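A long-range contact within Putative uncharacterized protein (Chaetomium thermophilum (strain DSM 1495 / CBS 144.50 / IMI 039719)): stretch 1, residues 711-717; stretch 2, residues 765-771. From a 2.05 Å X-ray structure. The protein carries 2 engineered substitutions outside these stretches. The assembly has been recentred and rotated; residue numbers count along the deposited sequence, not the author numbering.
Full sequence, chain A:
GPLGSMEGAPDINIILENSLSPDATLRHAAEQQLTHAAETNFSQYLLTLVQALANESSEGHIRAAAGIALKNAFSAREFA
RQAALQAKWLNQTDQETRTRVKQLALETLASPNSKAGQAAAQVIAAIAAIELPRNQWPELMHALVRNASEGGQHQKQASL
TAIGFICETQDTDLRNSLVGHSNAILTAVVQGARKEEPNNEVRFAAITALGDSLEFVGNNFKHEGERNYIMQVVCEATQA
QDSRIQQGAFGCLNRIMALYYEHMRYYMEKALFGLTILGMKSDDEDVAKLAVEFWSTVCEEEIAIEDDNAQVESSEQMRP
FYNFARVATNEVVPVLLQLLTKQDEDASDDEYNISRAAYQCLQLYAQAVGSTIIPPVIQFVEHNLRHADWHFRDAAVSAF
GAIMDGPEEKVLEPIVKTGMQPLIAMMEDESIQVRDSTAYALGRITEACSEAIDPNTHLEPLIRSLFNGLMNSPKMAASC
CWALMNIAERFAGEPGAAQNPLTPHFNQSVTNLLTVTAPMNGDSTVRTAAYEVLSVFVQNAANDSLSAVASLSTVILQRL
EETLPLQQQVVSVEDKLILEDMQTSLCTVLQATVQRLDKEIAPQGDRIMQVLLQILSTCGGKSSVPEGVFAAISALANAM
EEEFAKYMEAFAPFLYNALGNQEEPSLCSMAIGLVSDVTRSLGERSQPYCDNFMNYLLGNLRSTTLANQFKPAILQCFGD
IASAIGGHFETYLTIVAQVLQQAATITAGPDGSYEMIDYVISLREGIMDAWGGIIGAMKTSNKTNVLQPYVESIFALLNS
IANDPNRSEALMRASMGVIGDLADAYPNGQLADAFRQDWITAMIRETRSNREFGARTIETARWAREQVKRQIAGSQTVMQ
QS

Stretch 1 711-717: KPAILQC
Stretch 2 765-771: EGIMDAW

Residues 711-717 and 765-771 are both helical throughout, with phi between -71° and -56° and psi between -54° and -32°. Within each stretch the i to i+4 hydrogen bonds confirm the assignment: Leu715 N to Lys711 O is 2.9 Å, Gln716 N to Pro712 O 3.2 Å, Ala770 N to Gly766 O 2.9 Å. The helices run nearly parallel, their N-to-C directions 12° apart, and their axes approach to 7.1 Å. Register is set by Gln716 and Gly766, whose CA atoms lie 4.4 Å apart.

So close an approach depends on Gly766. Its CA sits 3.6 Å from Pro712 O, with an angle of 136° at the hydrogen, a CA-H...O contact. An ideal CB here would point toward the first helix and fall 2.4 Å from Pro712 O, a clash, and 3.3 Å from Leu715 CB. Without one, backbone meets backbone, Gly766 O lying 3.7 Å from Gln716 N, and the same Gly766 O lies 3.6 Å from the side-chain atom Leu715 CB. No direct hydrogen bond crosses between the stretches; Gly766 O and Gln716 N are already paired within their own helices.

Leu715 has the largest area covered by the opposing stretch, 71 Å² of its surface. Its CA-to-CB bond points toward the second helix, and chi1 -58° (m) with chi2 -174° (t) brings CD1 to 3.5 Å from Ile767 CG1. Ile767 adopts m, t as well (-55°, 175°); although its CA-to-CB bond points away, CG1 still reaches this apolar contact. Ala770, directed sideways, places its CB 3.3 Å from Leu715 O and 4.5 Å from Leu715 CB, its single methyl fitting close against the neighbouring backbone. These residues are buried, consistent with their apolar side chains.

The polar part of the contact is partly exposed and joined by water. Gln716 leaves its backbone sideways and is extended by chi1 173° (t) and chi2 -171° (t), with chi3 -32° orienting the amide. Asp769 points toward the first helix with chi1 -68° (m) and chi2 -17°. Gln716 CG passes 3.7 Å from Asp769 OD2, while one water donates to both Gln716 OE1 at 2.6 Å and Asp769 OD2 at 2.8 Å. The bridge thus links two acceptor oxygens, which could not hydrogen-bond to each other directly.

Ala713, Ile714 and Cys717 point away and make no contact, as expected for the far side of the first helix. In all, 256 Å² is buried between the stretches, counting both sides.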

ATOM      1  N   LYS A 711      21.261  -0.767  -0.265  1.00 41.13           N
ATOM      2  CA  LYS A 711      22.264  -0.835  -1.329  1.00 37.55           C
ATOM      3  C   LYS A 711      21.951   0.003  -2.586  1.00 33.15           C
ATOM      4  O   LYS A 711      22.836   0.694  -3.078  1.00 37.41           O
ATOM      5  CB  LYS A 711      22.499  -2.286  -1.745  1.00 37.73           C
ATOM      6  CG  LYS A 711      23.679  -2.457  -2.704  1.00 44.56           C
ATOM      7  CD  LYS A 711      23.947  -3.914  -3.051  1.00 47.61           C
ATOM      8  CE  LYS A 711      24.598  -4.652  -1.897  1.00 45.49           C
ATOM      9  NZ  LYS A 711      24.972  -6.037  -2.274  1.00 51.45           N
ATOM     10  N   PRO A 712      20.700  -0.035  -3.103  1.00 40.13           N
ATOM     11  CA  PRO A 712      20.432   0.785  -4.296  1.00 35.78           C
ATOM     12  C   PRO A 712      20.753   2.268  -4.112  1.00 41.58           C
ATOM     13  O   PRO A 712      21.366   2.871  -4.994  1.00 43.87           O
ATOM     14  CB  PRO A 712      18.927   0.584  -4.526  1.00 36.86           C
ATOM     15  CG  PRO A 712      18.646  -0.762  -3.969  1.00 31.92           C
ATOM     16  CD  PRO A 712      19.536  -0.876  -2.764  1.00 34.11           C
ATOM     17  N   ALA A 713      20.353   2.841  -2.982  1.00 38.64           N
ATOM     18  CA  ALA A 713      20.613   4.252  -2.709  1.00 42.79           C
ATOM     19  C   ALA A 713      22.095   4.494  -2.427  1.00 37.00           C
ATOM     20  O   ALA A 713      22.631   5.559  -2.736  1.00 32.44           O
ATOM     21  CB  ALA A 713      19.769   4.730  -1.547  1.00 37.93           C
ATOM     22  N   ILE A 714      22.753   3.499  -1.841  1.00 35.57           N
ATOM     23  CA  ILE A 714      24.178   3.596  -1.530  1.00 38.37           C
ATOM     24  C   ILE A 714      25.018   3.644  -2.808  1.00 37.20           C
ATOM     25  O   ILE A 714      26.003   4.384  -2.896  1.00 39.19           O
ATOM     26  CB  ILE A 714      24.636   2.414  -0.648  1.00 34.45           C
ATOM     27  CG1 ILE A 714      24.114   2.588   0.779  1.00 33.04           C
ATOM     28  CG2 ILE A 714      26.151   2.291  -0.632  1.00 32.08           C
ATOM     29  CD1 ILE A 714      24.406   1.408   1.679  1.00 36.85           C
ATOM     30  N   LEU A 715      24.610   2.865  -3.804  1.00 29.44           N
ATOM     31  CA  LEU A 715      25.307   2.845  -5.086  1.00 36.02           C
ATOM     32  C   LEU A 715      25.105   4.155  -5.832  1.00 38.37           C
ATOM     33  O   LEU A 715      26.044   4.699  -6.411  1.00 35.06           O
ATOM     34  CB  LEU A 715      24.832   1.672  -5.942  1.00 36.20           C
ATOM     35  CG  LEU A 715      25.003   0.294  -5.301  1.00 39.61           C
ATOM     36  CD1 LEU A 715      24.648  -0.797  -6.290  1.00 38.31           C
ATOM     37  CD2 LEU A 715      26.421   0.110  -4.765  1.00 36.00           C
ATOM     38  N   GLN A 716      23.872   4.657  -5.810  1.00 33.46           N
ATOM     39  CA  GLN A 716      23.567   5.969  -6.372  1.00 33.33           C
ATOM     40  C   GLN A 716      24.440   7.019  -5.701  1.00 30.85           C
ATOM     41  O   GLN A 716      24.945   7.940  -6.344  1.00 36.14           O
ATOM     42  CB  GLN A 716      22.083   6.317  -6.195  1.00 38.45           C
ATOM     43  CG  GLN A 716      21.734   7.735  -6.607  1.00 43.02           C
ATOM     44  CD  GLN A 716      20.315   8.130  -6.219  1.00 54.99           C
ATOM     45  OE1 GLN A 716      19.404   7.299  -6.189  1.00 53.76           O
ATOM     46  NE2 GLN A 716      20.128   9.408  -5.916  1.00 58.29           N
ATOM     47  N   CYS A 717      24.621   6.852  -4.396  1.00 33.56           N
ATOM     48  CA  CYS A 717      25.448   7.746  -3.604  1.00 35.59           C
ATOM     49  C   CYS A 717      26.911   7.708  -4.048  1.00 33.85           C
ATOM     50  O   CYS A 717      27.574   8.748  -4.114  1.00 34.96           O
ATOM     51  CB  CYS A 717      25.331   7.377  -2.129  1.00 41.08           C
ATOM     52  SG  CYS A 717      25.820   8.668  -1.007  1.00 48.00           S
ATOM     53  N   GLU A 765      19.423   0.632 -11.214  1.00 41.33           N
ATOM     54  CA  GLU A 765      19.391   2.084 -11.337  1.00 46.75           C
ATOM     55  C   GLU A 765      20.575   2.661 -10.576  1.00 38.72           C
ATOM     56  O   GLU A 765      21.296   3.524 -11.078  1.00 37.06           O
ATOM     57  CB  GLU A 765      18.079   2.663 -10.797  1.00 44.20           C
ATOM     58  CG  GLU A 765      16.873   2.449 -11.687  1.00 51.23           C
ATOM     59  CD  GLU A 765      15.613   3.055 -11.096  1.00 55.57           C
ATOM     60  OE1 GLU A 765      15.732   3.966 -10.248  1.00 54.37           O
ATOM     61  OE2 GLU A 765      14.506   2.616 -11.473  1.00 60.95           O
ATOM     62  N   GLY A 766      20.763   2.163  -9.357  1.00 38.73           N
ATOM     63  CA  GLY A 766      21.864   2.571  -8.507  1.00 36.02           C
ATOM     64  C   GLY A 766      23.213   2.272  -9.126  1.00 35.59           C
ATOM     65  O   GLY A 766      24.084   3.140  -9.159  1.00 31.60           O
ATOM     66  N   ILE A 767      23.384   1.048  -9.622  1.00 37.78           N
ATOM     67  CA  ILE A 767      24.635   0.647 -10.260  1.00 35.17           C
ATOM     68  C   ILE A 767      24.981   1.556 -11.433  1.00 38.29           C
ATOM     69  O   ILE A 767      26.110   2.029 -11.558  1.00 34.71           O
ATOM     70  CB  ILE A 767      24.585  -0.801 -10.783  1.00 35.11           C
ATOM     71  CG1 ILE A 767      24.205  -1.778  -9.670  1.00 35.82           C
ATOM     72  CG2 ILE A 767      25.926  -1.180 -11.382  1.00 41.75           C
ATOM     73  CD1 ILE A 767      24.028  -3.205 -10.151  1.00 33.98           C
ATOM     74  N   MET A 768      23.992   1.803 -12.284  1.00 35.99           N
ATOM     75  CA  MET A 768      24.190   2.620 -13.475  1.00 34.42           C
ATOM     76  C   MET A 768      24.542   4.059 -13.111  1.00 33.98           C
ATOM     77  O   MET A 768      25.393   4.676 -13.747  1.00 38.55           O
ATOM     78  CB  MET A 768      22.941   2.588 -14.353  1.00 36.59           C
ATOM     79  CG  MET A 768      23.217   2.788 -15.828  1.00 40.72           C
ATOM     80  SD  MET A 768      24.434   1.629 -16.470  1.00 55.40           S
ATOM     81  CE  MET A 768      23.721   0.070 -15.978  1.00 54.79           C
ATOM     82  N   ASP A 769      23.886   4.583 -12.080  1.00 35.05           N
ATOM     83  CA  ASP A 769      24.214   5.908 -11.565  1.00 35.45           C
ATOM     84  C   ASP A 769      25.656   5.935 -11.074  1.00 33.18           C
ATOM     85  O   ASP A 769      26.387   6.894 -11.322  1.00 37.03           O
ATOM     86  CB  ASP A 769      23.263   6.309 -10.433  1.00 40.06           C
ATOM     87  CG  ASP A 769      21.845   6.546 -10.917  1.00 44.98           C
ATOM     88  OD1 ASP A 769      21.648   6.721 -12.138  1.00 45.52           O
ATOM     89  OD2 ASP A 769      20.929   6.566 -10.072  1.00 51.76           O
ATOM     90  N   ALA A 770      26.052   4.875 -10.375  1.00 34.01           N
ATOM     91  CA  ALA A 770      27.405   4.750  -9.848  1.00 36.59           C
ATOM     92  C   ALA A 770      28.429   4.790 -10.974  1.00 35.11           C
ATOM     93  O   ALA A 770      29.354   5.602 -10.948  1.00 32.19           O
ATOM     94  CB  ALA A 770      27.549   3.467  -9.042  1.00 25.53           C
ATOM     95  N   TRP A 771      28.252   3.922 -11.968  1.00 33.17           N
ATOM     96  CA  TRP A 771      29.164   3.878 -13.109  1.00 33.58           C
ATOM     97  C   TRP A 771      29.215   5.222 -13.829  1.00 38.62           C
ATOM     98  O   TRP A 771      30.285   5.686 -14.220  1.00 38.36           O
ATOM     99  CB  TRP A 771      28.763   2.776 -14.094  1.00 35.51           C
ATOM    100  CG  TRP A 771      29.202   1.389 -13.692  1.00 37.12           C
ATOM    101  CD1 TRP A 771      28.414   0.276 -13.598  1.00 35.66           C
ATOM    102  CD2 TRP A 771      30.527   0.973 -13.332  1.00 35.67           C
ATOM    103  NE1 TRP A 771      29.167  -0.806 -13.205  1.00 38.08           N
ATOM    104  CE2 TRP A 771      30.465  -0.405 -13.033  1.00 37.33           C
ATOM    105  CE3 TRP A 771      31.759   1.631 -13.228  1.00 35.37           C
ATOM    106  CZ2 TRP A 771      31.584  -1.136 -12.644  1.00 33.76           C
ATOM    107  CZ3 TRP A 771      32.869   0.903 -12.843  1.00 38.80           C
ATOM    108  CH2 TRP A 771      32.774  -0.466 -12.553  1.00 36.39           C
TER
HETATM  109  O   HOH W   1      19.098   5.590  -8.159  1.00 55.06           O